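3,6-diketocamphane 1,6-monooxygenase (Pseudomonas putida, PDB 4UWM) catalyses the FMNH2- and O2-dependent Baeyer-Villiger oxidation of a diketocamphane to a lactone, a step in bacterial growth on (-)-camphor. Local coordinates at residues Q32-G37 / T68-F73; A63-T68 / Q97-R102; E215-P220 / A244-D249. One frame throughout, in Å; residues are numbered along the deposited sequence. Where two conformers were deposited one is given.

How the interactions relate
All three contacts lie in the TIM-barrel fold of a luciferase-like flavin monooxygenase, and each ties helix ends or loops at the rim of the parallel sheet. Interactions 1 and 2 adjoin, their centres about 10 Å apart: they share Thr68, and Arg102 NH1 of interaction 2 meets Ile71 O of interaction 1 at 2.9 Å, a probable hydrogen bond. Together they join the C-terminal ends of helices 19-35, 57-65 and 85-98 around the loop leading into strand 72-79. Interaction 3 stands apart, its centre about 27 Å from both other centres. Its Glu215 side chain is about 12 Å from bound FMN, whereas interactions 1 and 2 lie away from the known sites.

Interaction 1 (Q32-G37 / T68-F73)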
loop_
_atom_site.group_PDB
_atom_site.type_symbol
_atom_site.label_atom_id
_atom_site.label_comp_id
_atom_site.label_asym_id
_atom_site.label_seq_id
_atom_site.Cartn_x
_atom_site.Cartn_y
_atom_site.Cartn_z
ATOM N N GLN A 32 -7.536 18.190 5.375
ATOM C CA GLN A 32 -8.456 19.138 6.013
ATOM C C GLN A 32 -8.647 18.775 7.487
ATOM O O GLN A 32 -8.674 19.665 8.335
ATOM C CB GLN A 32 -9.799 19.196 5.270
ATOM C CG GLN A 32 -10.754 20.308 5.718
ATOM C CD GLN A 32 -11.575 19.957 6.959
ATOM O OE1 GLN A 32 -11.800 18.783 7.292
ATOM N NE2 GLN A 32 -12.043 20.986 7.646
ATOM N N ALA A 33 -8.772 17.474 7.793
ATOM C CA ALA A 33 -8.957 17.044 9.178
ATOM C C ALA A 33 -7.732 17.414 10.009
ATOM O O ALA A 33 -7.866 17.920 11.130
ATOM C CB ALA A 33 -9.273 15.549 9.263
ATOM N N ASP A 34 -6.538 17.180 9.449
ATOM C CA ASP A 34 -5.294 17.584 10.085
ATOM C C ASP A 34 -5.289 19.110 10.358
ATOM O O ASP A 34 -4.928 19.519 11.456
ATOM C CB ASP A 34 -4.098 17.187 9.203
ATOM C CG ASP A 34 -2.758 17.409 9.869
ATOM O OD1 ASP A 34 -2.520 16.907 11.000
ATOM O OD2 ASP A 34 -1.900 18.044 9.218
ATOM N N SER A 35 -5.698 19.913 9.366
ATOM C CA SER A 35 -5.682 21.385 9.472
ATOM C C SER A 35 -6.583 21.939 10.589
ATOM O O SER A 35 -6.306 23.001 11.131
ATOM C CB SER A 35 -6.059 22.032 8.137
ATOM O OG SER A 35 -7.451 21.915 7.896
ATOM N N VAL A 36 -7.651 21.232 10.932
ATOM C CA VAL A 36 -8.574 21.717 11.963
ATOM C C VAL A 36 -8.446 20.926 13.267
ATOM O O VAL A 36 -9.346 20.960 14.098
ATOM C CB VAL A 36 -10.050 21.778 11.482
ATOM C CG1 VAL A 36 -10.172 22.650 10.243
ATOM C CG2 VAL A 36 -10.623 20.385 11.210
ATOM N N GLY A 37 -7.330 20.199 13.415
ATOM C CA GLY A 37 -6.973 19.532 14.669
ATOM C C GLY A 37 -7.742 18.276 15.011
ATOM O O GLY A 37 -7.843 17.897 16.186
ATOM N N THR A 68 0.540 15.720 5.949
ATOM C CA THR A 68 -0.107 16.043 7.205
ATOM C C THR A 68 0.970 16.110 8.270
ATOM O O THR A 68 2.063 15.536 8.077
ATOM C CB THR A 68 -1.151 14.974 7.595
ATOM O OG1 THR A 68 -0.546 13.677 7.558
ATOM C CG2 THR A 68 -2.350 14.977 6.630
ATOM N N LYS A 69 0.650 16.765 9.392
ATOM C CA LYS A 69 1.617 17.013 10.460
ATOM C C LYS A 69 1.297 16.275 11.754
ATOM O O LYS A 69 2.170 15.670 12.354
ATOM C CB LYS A 69 1.737 18.523 10.738
ATOM C CG LYS A 69 2.754 19.257 9.868
ATOM C CD LYS A 69 2.116 20.294 8.954
ATOM C CE LYS A 69 1.768 19.738 7.583
ATOM N NZ LYS A 69 1.298 20.818 6.671
ATOM N N ASN A 70 0.045 16.330 12.185
ATOM C CA ASN A 70 -0.321 15.798 13.486
ATOM C C ASN A 70 -1.276 14.634 13.530
ATOM O O ASN A 70 -1.228 13.851 14.470
ATOM C CB ASN A 70 -0.925 16.915 14.358
ATOM C CG ASN A 70 -0.040 18.139 14.414
ATOM O OD1 ASN A 70 1.137 18.057 14.749
ATOM N ND2 ASN A 70 -0.595 19.272 14.054
ATOM N N ILE A 71 -2.195 14.559 12.574
ATOM C CA ILE A 71 -3.254 13.564 12.638
ATOM C C ILE A 71 -2.628 12.158 12.651
ATOM O O ILE A 71 -1.589 11.940 12.030
ATOM C CB ILE A 71 -4.264 13.759 11.467
ATOM C CG1 ILE A 71 -5.588 13.048 11.747
ATOM C CG2 ILE A 71 -3.619 13.433 10.111
ATOM C CD1 ILE A 71 -6.739 13.574 10.899
ATOM N N LYS A 72 -3.247 11.246 13.400
ATOM C CA LYS A 72 -2.847 9.848 13.456
ATOM C C LYS A 72 -3.748 9.021 12.520
ATOM O O LYS A 72 -4.946 9.285 12.412
ATOM C CB LYS A 72 -2.986 9.306 14.881
ATOM C CG LYS A 72 -2.195 10.077 15.938
ATOM C CD LYS A 72 -2.394 9.395 17.280
ATOM C CE LYS A 72 -2.025 10.289 18.448
ATOM N NZ LYS A 72 -2.180 9.490 19.692
ATOM N N PHE A 73 -3.178 8.005 11.879
ATOM C CA PHE A 73 -3.952 7.154 10.950
ATOM C C PHE A 73 -4.107 5.736 11.464
ATOM O O PHE A 73 -3.217 5.234 12.137
ATOM C CB PHE A 73 -3.264 7.096 9.591
ATOM C CG PHE A 73 -3.209 8.404 8.880
ATOM C CD1 PHE A 73 -4.281 8.829 8.097
ATOM C CD2 PHE A 73 -2.074 9.194 8.951
ATOM C CE1 PHE A 73 -4.224 10.033 7.417
ATOM C CE2 PHE A 73 -2.007 10.408 8.258
ATOM C CZ PHE A 73 -3.087 10.832 7.502
HETATM O O HOH W 1 -3.744 19.063 13.767
#
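Asp34, in the last turn of helix 19-35, pushes its carboxylate into the bend of 68-73, where three successive backbone N-H groups converge on it. CG stands anti to the backbone N (chi1 -173°), which sets CG out toward the loop. One oxygen takes two of the bonds: Asn70 N reaches the syn lone pair of Asp34 OD1 at 2.9 Å, while Ile71 N meets Asp34 OD1 on the anti side at 2.8 Å, 29° out of the carboxylate plane. The other oxygen, Asp34 OD2, accepts from Lys69 N at 2.9 Å, with the donor lying above the carboxylate plane and the bond the straightest of the three at 161°. The aliphatic part of Asp34 is covered too. Asp34 CB has Thr68 CG2 at 3.8 Å and Ile71 CG2 at 3.9 Å; the Asp34 and Thr68 side chains cross obliquely. One residue back, Ala33 CB touches Ile71 CD1 at 3.6 Å, a small apolar contact beside the polar one, and Ile71 also packs on Ile38 and Met41. A water donates to Asp34 O at 2.6 Å and accepts from Asn70 ND2, adding a second link between the helix end and the loop. Just beyond, Gly37, with positive phi, is the C-prime residue of the Schellman motif that ends the helix. The contact thus joins the end of helix 19-35 to the loop leading into strand 72-79 of the barrel, next to strand 40-43. With three N-H groups on two oxygens, the carboxylate is fixed in position and rotation, and the loop amides would be expected to stabilise its negative charge.

Interaction 2 (A63-T68 / Q97-R102); sequences AAALQT and QILEGR
A buried contact between the ends of two barrel helices, 57-65 and 85-98, joins Ala65 and Thr68 to Leu99 and Arg102 through two in-plane hydrogen bonds from the Arg102 guanidinium and a small apolar patch. The connections after both helices are tight turns, type I from Ala65 to Thr68 and type I' from Leu99 to Arg102, the latter including Glu100, whose positive phi belongs to the Schellman motif ending helix 85-98. Arg102 reaches across edge-on. Arg102 NH2 donates to Ala65 O at 2.8 Å, with the oxygen only 1° out of the guanidinium plane. Arg102 NH1 donates to Thr68 OG1 at 3.0 Å in a nearly straight bond of 167°. The chain is bent at chi3 (-74°), which turns NE out of the line of the preceding carbons. Leu99 CD2 lies over one face of the guanidinium, offset toward its rim, and also touches Ala65 CB at 3.6 Å. In the conformer given, Ile98 CG2 extends the patch, 4.2 Å from Ala65 CB. Around this seam, Phe73 of strand 72-79 packs on Thr68, Leu99 and Arg102, and Phe23 of the second subunit packs on Ile98. Thr68 OG1 in turn donates to Ala64 O, and Arg102 NH1 also bonds Ile71 O. Oxygens from the helix end, the turn and the strand approach should together fix the rotation of the guanidinium and probably favour its positive charge.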
loop_
_atom_site.group_PDB
_atom_site.type_symbol
_atom_site.label_atom_id
_atom_site.label_comp_id
_atom_site.label_asym_id
_atom_site.label_seq_id
_atom_site.Cartn_x
_atom_site.Cartn_y
_atom_site.Cartn_z
ATOM N N ALA A 63 -0.267 7.795 1.109
ATOM C CA ALA A 63 -0.408 8.993 0.264
ATOM C C ALA A 63 -0.646 10.302 1.040
ATOM O O ALA A 63 -0.285 11.370 0.565
ATOM C CB ALA A 63 -1.504 8.799 -0.778
ATOM N N ALA A 64 -1.269 10.205 2.203
ATOM C CA ALA A 64 -1.552 11.354 3.052
ATOM C C ALA A 64 -0.469 11.617 4.097
ATOM O O ALA A 64 -0.507 12.660 4.767
ATOM C CB ALA A 64 -2.910 11.167 3.744
ATOM N N ALA A 65 0.485 10.681 4.240
ATOM C CA ALA A 65 1.468 10.715 5.333
ATOM C C ALA A 65 2.318 11.991 5.367
ATOM O O ALA A 65 2.404 12.655 6.409
ATOM C CB ALA A 65 2.369 9.476 5.291
ATOM N N LEU A 66 2.944 12.331 4.244
ATOM C CA LEU A 66 3.840 13.480 4.232
ATOM C C LEU A 66 3.067 14.770 3.952
ATOM O O LEU A 66 3.669 15.816 3.875
ATOM C CB LEU A 66 5.012 13.295 3.248
ATOM C CG LEU A 66 5.902 12.026 3.398
ATOM C CD1 LEU A 66 7.180 12.104 2.584
ATOM C CD2 LEU A 66 6.258 11.724 4.842
ATOM N N GLN A 67 1.741 14.672 3.822
ATOM C CA GLN A 67 0.904 15.850 3.560
ATOM C C GLN A 67 0.233 16.349 4.827
ATOM O O GLN A 67 -0.543 17.297 4.793
ATOM C CB GLN A 67 -0.165 15.546 2.501
ATOM C CG GLN A 67 0.401 15.224 1.128
ATOM C CD GLN A 67 -0.647 15.234 0.038
ATOM O OE1 GLN A 67 -1.468 16.156 -0.054
ATOM N NE2 GLN A 67 -0.616 14.216 -0.815
ATOM N N THR A 68 0.540 15.720 5.949
ATOM C CA THR A 68 -0.107 16.043 7.205
ATOM C C THR A 68 0.970 16.110 8.270
ATOM O O THR A 68 2.063 15.536 8.077
ATOM C CB THR A 68 -1.151 14.974 7.595
ATOM O OG1 THR A 68 -0.546 13.677 7.558
ATOM C CG2 THR A 68 -2.350 14.977 6.630
ATOM N N GLN A 97 6.756 3.565 10.810
ATOM C CA GLN A 97 7.997 4.344 10.730
ATOM C C GLN A 97 7.867 5.609 9.878
ATOM O O GLN A 97 8.402 6.661 10.261
ATOM C CB GLN A 97 9.196 3.518 10.217
ATOM C CG GLN A 97 9.759 2.487 11.203
ATOM C CD GLN A 97 11.027 1.802 10.686
ATOM O OE1 GLN A 97 11.817 2.400 9.978
ATOM N NE2 GLN A 97 11.204 0.533 11.029
ATOM N N ILE A 98 7.231 5.492 8.699
ATOM C CA ILE A 98 7.094 6.640 7.785
ATOM C C ILE A 98 6.323 7.760 8.494
ATOM O O ILE A 98 6.666 8.933 8.350
ATOM C CB ILE A 98 6.357 6.247 6.464
ATOM C CG1 ILE A 98 7.191 5.240 5.653
ATOM C CG2 ILE A 98 6.067 7.472 5.609
ATOM C CD1 ILE A 98 6.428 4.570 4.517
ATOM N N LEU A 99 5.301 7.376 9.251
ATOM C CA LEU A 99 4.449 8.296 9.999
ATOM C C LEU A 99 5.061 8.741 11.354
ATOM O O LEU A 99 4.439 9.494 12.095
ATOM C CB LEU A 99 3.129 7.594 10.284
ATOM C CG LEU A 99 2.213 7.521 9.059
ATOM C CD1 LEU A 99 1.134 6.480 9.272
ATOM C CD2 LEU A 99 1.606 8.897 8.776
ATOM N N GLU A 100 6.239 8.229 11.685
ATOM C CA GLU A 100 6.872 8.516 12.977
ATOM C C GLU A 100 5.923 8.249 14.146
ATOM O O GLU A 100 5.838 9.028 15.082
ATOM C CB GLU A 100 7.431 9.941 12.982
ATOM C CG GLU A 100 8.479 10.095 11.899
ATOM C CD GLU A 100 9.030 11.492 11.752
ATOM O OE1 GLU A 100 8.269 12.472 11.843
ATOM O OE2 GLU A 100 10.237 11.607 11.500
ATOM N N GLY A 101 5.197 7.137 14.053
ATOM C CA GLY A 101 4.304 6.679 15.113
ATOM C C GLY A 101 2.927 7.311 15.181
ATOM O O GLY A 101 2.155 6.985 16.087
ATOM N N ARG A 102 2.600 8.199 14.231
ATOM C CA ARG A 102 1.234 8.729 14.110
ATOM C C ARG A 102 0.370 7.675 13.465
ATOM O O ARG A 102 -0.181 7.905 12.375
ATOM C CB ARG A 102 1.182 9.993 13.237
ATOM C CG ARG A 102 2.037 11.163 13.701
ATOM C CD ARG A 102 1.833 12.388 12.820
ATOM N NE ARG A 102 2.449 12.311 11.496
ATOM C CZ ARG A 102 1.819 12.532 10.335
ATOM N NH1 ARG A 102 0.519 12.844 10.287
ATOM N NH2 ARG A 102 2.506 12.481 9.212
#

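Interaction 3 (E215-P220 / A244-D249)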
loop_
_atom_site.group_PDB
_atom_site.type_symbol
_atom_site.label_atom_id
_atom_site.label_comp_id
_atom_site.label_asym_id
_atom_site.label_seq_id
_atom_site.Cartn_x
_atom_site.Cartn_y
_atom_site.Cartn_z
ATOM N N GLU A 215 -9.477 -8.221 27.357
ATOM C CA GLU A 215 -8.471 -9.230 27.720
ATOM C C GLU A 215 -7.060 -8.809 27.323
ATOM O O GLU A 215 -6.123 -8.987 28.101
ATOM C CB GLU A 215 -8.799 -10.587 27.077
ATOM C CG GLU A 215 -10.055 -11.268 27.610
ATOM C CD GLU A 215 -10.413 -12.542 26.855
ATOM O OE1 GLU A 215 -9.563 -13.057 26.099
ATOM O OE2 GLU A 215 -11.551 -13.038 27.018
ATOM N N ARG A 216 -6.917 -8.248 26.114
ATOM C CA ARG A 216 -5.597 -7.946 25.546
ATOM C C ARG A 216 -5.174 -6.484 25.728
ATOM O O ARG A 216 -4.095 -6.087 25.308
ATOM C CB ARG A 216 -5.538 -8.332 24.059
ATOM C CG ARG A 216 -5.842 -9.790 23.741
ATOM C CD ARG A 216 -4.649 -10.703 23.982
ATOM N NE ARG A 216 -4.930 -12.084 23.581
ATOM C CZ ARG A 216 -4.347 -12.703 22.560
ATOM N NH1 ARG A 216 -3.434 -12.075 21.832
ATOM N NH2 ARG A 216 -4.668 -13.958 22.271
ATOM N N ASN A 217 -6.022 -5.685 26.359
ATOM C CA ASN A 217 -5.736 -4.277 26.563
ATOM C C ASN A 217 -5.697 -3.493 25.228
ATOM O O ASN A 217 -4.971 -2.502 25.092
ATOM C CB ASN A 217 -4.426 -4.093 27.347
ATOM C CG ASN A 217 -4.355 -2.756 28.046
ATOM O OD1 ASN A 217 -5.376 -2.183 28.415
ATOM N ND2 ASN A 217 -3.146 -2.253 28.236
ATOM N N PHE A 218 -6.478 -3.959 24.255
ATOM C CA PHE A 218 -6.638 -3.248 22.971
ATOM C C PHE A 218 -7.553 -2.026 23.114
ATOM O O PHE A 218 -8.284 -1.896 24.100
ATOM C CB PHE A 218 -7.197 -4.198 21.901
ATOM C CG PHE A 218 -6.261 -5.313 21.516
ATOM C CD1 PHE A 218 -4.890 -5.210 21.742
ATOM C CD2 PHE A 218 -6.753 -6.455 20.883
ATOM C CE1 PHE A 218 -4.033 -6.232 21.380
ATOM C CE2 PHE A 218 -5.896 -7.485 20.517
ATOM C CZ PHE A 218 -4.536 -7.367 20.753
ATOM N N LYS A 219 -7.520 -1.142 22.119
ATOM C CA LYS A 219 -8.409 0.010 22.054
ATOM C C LYS A 219 -9.787 -0.430 21.552
ATOM O O LYS A 219 -9.887 -1.039 20.488
ATOM C CB LYS A 219 -7.772 1.068 21.147
ATOM C CG LYS A 219 -8.642 2.268 20.799
ATOM C CD LYS A 219 -7.887 3.220 19.869
ATOM C CE LYS A 219 -8.709 4.442 19.508
ATOM N NZ LYS A 219 -8.883 5.346 20.685
ATOM N N PRO A 220 -10.868 -0.149 22.326
ATOM C CA PRO A 220 -12.190 -0.530 21.843
ATOM C C PRO A 220 -12.809 0.556 20.921
ATOM O O PRO A 220 -12.687 1.750 21.187
ATOM C CB PRO A 220 -12.992 -0.682 23.149
ATOM C CG PRO A 220 -12.396 0.369 24.045
ATOM C CD PRO A 220 -10.922 0.412 23.697
ATOM N N ALA A 244 -8.262 -9.709 33.388
ATOM C CA ALA A 244 -6.927 -9.954 32.842
ATOM C C ALA A 244 -5.869 -9.098 33.531
ATOM O O ALA A 244 -4.674 -9.275 33.302
ATOM C CB ALA A 244 -6.915 -9.709 31.340
ATOM N N GLY A 245 -6.309 -8.160 34.365
ATOM C CA GLY A 245 -5.387 -7.369 35.168
ATOM C C GLY A 245 -4.931 -6.048 34.585
ATOM O O GLY A 245 -3.848 -5.583 34.914
ATOM N N HIS A 246 -5.748 -5.438 33.727
ATOM C CA HIS A 246 -5.460 -4.090 33.216
ATOM C C HIS A 246 -6.452 -3.107 33.817
ATOM O O HIS A 246 -7.548 -3.488 34.234
ATOM C CB HIS A 246 -5.573 -3.998 31.673
ATOM C CG HIS A 246 -4.987 -5.164 30.930
ATOM N ND1 HIS A 246 -3.629 -5.366 30.809
ATOM C CD2 HIS A 246 -5.579 -6.180 30.254
ATOM C CE1 HIS A 246 -3.409 -6.463 30.102
ATOM N NE2 HIS A 246 -4.576 -6.980 29.760
ATOM N N THR A 247 -6.083 -1.835 33.834
ATOM C CA THR A 247 -7.000 -0.791 34.273
ATOM C C THR A 247 -7.746 -0.207 33.064
ATOM O O THR A 247 -7.139 0.467 32.222
ATOM C CB THR A 247 -6.265 0.325 35.045
ATOM O OG1 THR A 247 -5.150 -0.226 35.760
ATOM C CG2 THR A 247 -7.209 1.004 36.029
ATOM N N PRO A 248 -9.073 -0.458 32.966
ATOM C CA PRO A 248 -9.786 0.057 31.786
ATOM C C PRO A 248 -9.793 1.589 31.756
ATOM O O PRO A 248 -10.056 2.219 32.781
ATOM C CB PRO A 248 -11.220 -0.484 31.952
ATOM C CG PRO A 248 -11.208 -1.382 33.159
ATOM C CD PRO A 248 -10.005 -1.013 33.969
ATOM N N ASP A 249 -9.502 2.164 30.589
ATOM C CA ASP A 249 -9.417 3.611 30.389
ATOM C C ASP A 249 -10.453 4.090 29.354
ATOM O O ASP A 249 -10.306 3.828 28.153
ATOM C CB ASP A 249 -7.997 3.980 29.949
ATOM C CG ASP A 249 -7.760 5.479 29.878
ATOM O OD1 ASP A 249 -8.718 6.269 30.009
ATOM O OD2 ASP A 249 -6.599 5.878 29.667
HETATM O O HOH W 2 -5.792 1.035 29.042
#
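Asn217 CG stands anti to the backbone N (chi1 -157°) and His246 CG anti to its carbonyl carbon, and these settings bring Asn217 CG and His246 CG beside each other at 3.8 Å. The amide and the imidazole are stacked, their planes only 6° apart, although the side chains as a whole run obliquely. Asn217 CB sits over the centre of the His246 ring, 3.6 Å from the centroid, in a CH-pi contact almost exactly on the ring normal. The amide itself is offset toward the CG-ND1 side of the ring, and Asn217 OD1 lies 3.7 Å from His246 CB. The opposite face of the ring has Ala244 O above it, offset toward the rim. At the edge, His246 NE2 donates to Glu215 O at 3.0 Å; the oxygen is in the ring plane, but the donor stands well above the carbonyl plane, and the N-H...O angle is 145°.

Both chain segments leave a helix here. Helix 208-216 ends in a Schellman motif at Asn217, and helix 227-244 ends in another at Gly245, each with positive phi, so the contact brings together the C-terminal ends of two successive helices of the beta-alpha barrel, one on each side of strand 219-223 along the chain. Ala244 CB adds a contact to the same acceptor, 3.4 Å from Glu215 O. Beyond the ring, Asn217 O accepts from Arg252 NH2, and a water makes weak links to Asn217 OD1 and Thr247 O. Helix 208-216 begins at Pro208 and Ser209 of the FMN site, and the side chain of Glu215 lies about 8 Å from that of Pro208.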